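Side-chain contact in mRNA interferase YafQ (Escherichia coli, PDB 4MMG), which cleaves mRNA on the ribosome at AAA lysine codons followed by G or A, as the toxin of a type II toxin-antitoxin system: residues M36-L39 / P45-A48. The protein carries 1 engineered substitution. Numbering follows the deposited sequence.
Sequences MTLL and PLPA
Leu-38 and Leu-39 meet Leu-46 and Pro-47 in a small, wholly apolar contact between the last turn of helix 29-40 and the loop that leads from it to strand 53-54. Its modest size is measured by the 145 Å² buried, summed over both segments. The CA atoms of Leu-38 and Leu-46 stand 7.4 Å apart, so side chains rather than backbones bridge the gap. Leu-46 touches both helix leucines, one with each methyl. Leu-46 CD2 lies 3.9 Å from Leu-38 CB and 4.0 Å from Leu-38 CD1, so it rests against the flank of that side chain, which it meets at a slant. The other branch, Leu-46 CD1, faces Leu-39 CD2 more loosely at 4.4 Å. With CG of Leu-46 opposite its own carbonyl carbon (chi1 -69°), the side chain swings toward the helix; chi2 (174°) then sends CD1 on toward Leu-39, with CD2 turned aside to Leu-38. The Leu-38 CD1 methyl also touches the CD corner of the Pro-47 ring, at 4.2 Å, on the more exposed margin.

Burial increases toward the sheet: Leu-39 continues onto Leu-73 and Tyr-75 of strand 71-77 and Leu-82 and Phe-84 of strand 81-88, while Leu-46 also touches Tyr-75. The loop thus joins the edge of the helix-sheet core of this RelE-family toxin. Because the contact consists of methyl, methylene and proline-ring carbons at van der Waals range, without a polar bond across it, its cohesion should come from dispersion and exclusion of water, and shape rather than directional bonding sets how these groups are oriented.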
ATOM      1  N   MET A  36      -6.929  -1.305   1.083  1.00  9.71           N
ATOM      2  CA  MET A  36      -6.774  -0.248   2.076  1.00  9.73           C
ATOM      3  C   MET A  36      -7.750  -0.407   3.237  1.00 10.46           C
ATOM      4  O   MET A  36      -7.378  -0.198   4.392  1.00 10.45           O
ATOM      5  CB  MET A  36      -6.945   1.128   1.439  1.00 10.29           C
ATOM      6  CG  MET A  36      -5.862   1.491   0.438  1.00 10.21           C
ATOM      7  SD  MET A  36      -6.194   3.088  -0.342  1.00 15.49           S
ATOM      8  CE  MET A  36      -5.968   4.176   1.028  1.00 15.46           C
ATOM      9  N   THR A  37      -8.985  -0.784   2.932  1.00 11.12           N
ATOM     10  CA  THR A  37      -9.995  -0.954   3.976  1.00 10.91           C
ATOM     11  C   THR A  37      -9.630  -2.094   4.936  1.00 10.92           C
ATOM     12  O   THR A  37      -9.815  -1.977   6.154  1.00 11.53           O
ATOM     13  CB  THR A  37     -11.392  -1.121   3.378  1.00 14.87           C
ATOM     14  OG1 THR A  37     -11.726   0.061   2.633  1.00 19.85           O
ATOM     15  CG2 THR A  37     -12.422  -1.338   4.469  1.00 15.39           C
ATOM     16  N   LEU A  38      -9.091  -3.187   4.405  1.00  9.53           N
ATOM     17  CA  LEU A  38      -8.656  -4.284   5.271  1.00 10.71           C
ATOM     18  C   LEU A  38      -7.583  -3.816   6.248  1.00  9.10           C
ATOM     19  O   LEU A  38      -7.636  -4.120   7.437  1.00  9.56           O
ATOM     20  CB  LEU A  38      -8.134  -5.452   4.432  1.00  9.70           C
ATOM     21  CG  LEU A  38      -9.167  -6.181   3.564  1.00  9.85           C
ATOM     22  CD1 LEU A  38      -8.474  -7.266   2.746  1.00 11.37           C
ATOM     23  CD2 LEU A  38     -10.298  -6.781   4.405  1.00 10.35           C
ATOM     24  N   LEU A  39      -6.627  -3.039   5.749  1.00  8.46           N
ATOM     25  CA  LEU A  39      -5.571  -2.498   6.596  1.00  8.80           C
ATOM     26  C   LEU A  39      -6.119  -1.511   7.635  1.00 10.02           C
ATOM     27  O   LEU A  39      -5.796  -1.605   8.819  1.00 10.46           O
ATOM     28  CB  LEU A  39      -4.483  -1.843   5.742  1.00  8.17           C
ATOM     29  CG  LEU A  39      -3.638  -2.863   4.983  1.00  7.46           C
ATOM     30  CD1 LEU A  39      -2.994  -2.232   3.768  1.00  9.72           C
ATOM     31  CD2 LEU A  39      -2.572  -3.430   5.909  1.00  9.46           C
ATOM     32  N   PRO A  45      -4.065 -10.977   9.705  1.00  9.48           N
ATOM     33  CA  PRO A  45      -3.301 -10.857   8.457  1.00  9.68           C
ATOM     34  C   PRO A  45      -4.123 -10.848   7.171  1.00 10.00           C
ATOM     35  O   PRO A  45      -5.197 -11.465   7.082  1.00  9.35           O
ATOM     36  CB  PRO A  45      -2.417 -12.109   8.473  1.00 11.04           C
ATOM     37  CG  PRO A  45      -3.188 -13.089   9.286  1.00 10.14           C
ATOM     38  CD  PRO A  45      -3.783 -12.255  10.382  1.00 10.16           C
ATOM     39  N   LEU A  46      -3.591 -10.135   6.176  1.00  9.45           N
ATOM     40  CA  LEU A  46      -4.160 -10.087   4.842  1.00  9.59           C
ATOM     41  C   LEU A  46      -4.224 -11.478   4.235  1.00 10.66           C
ATOM     42  O   LEU A  46      -3.397 -12.348   4.557  1.00 10.03           O
ATOM     43  CB  LEU A  46      -3.296  -9.194   3.951  1.00  9.90           C
ATOM     44  CG  LEU A  46      -3.307  -7.701   4.255  1.00  9.61           C
ATOM     45  CD1 LEU A  46      -2.283  -7.016   3.354  1.00 11.48           C
ATOM     46  CD2 LEU A  46      -4.695  -7.137   4.001  1.00 11.72           C
ATOM     47  N   PRO A  47      -5.195 -11.698   3.344  1.00 10.66           N
ATOM     48  CA  PRO A  47      -5.225 -13.004   2.679  1.00  9.12           C
ATOM     49  C   PRO A  47      -4.035 -13.182   1.733  1.00  9.03           C
ATOM     50  O   PRO A  47      -3.396 -12.206   1.292  1.00 10.15           O
ATOM     51  CB  PRO A  47      -6.555 -12.984   1.920  1.00 10.33           C
ATOM     52  CG  PRO A  47      -6.851 -11.530   1.714  1.00 10.12           C
ATOM     53  CD  PRO A  47      -6.286 -10.810   2.896  1.00 10.65           C
ATOM     54  N   ALA A  48      -3.749 -14.445   1.429  1.00  9.85           N
ATOM     55  CA  ALA A  48      -2.552 -14.826   0.697  1.00 10.34           C
ATOM     56  C   ALA A  48      -2.449 -14.197  -0.687  1.00  9.27           C
ATOM     57  O   ALA A  48      -1.347 -13.992  -1.179  1.00 10.40           O
ATOM     58  CB  ALA A  48      -2.468 -16.357   0.596  1.00 12.24           C
TER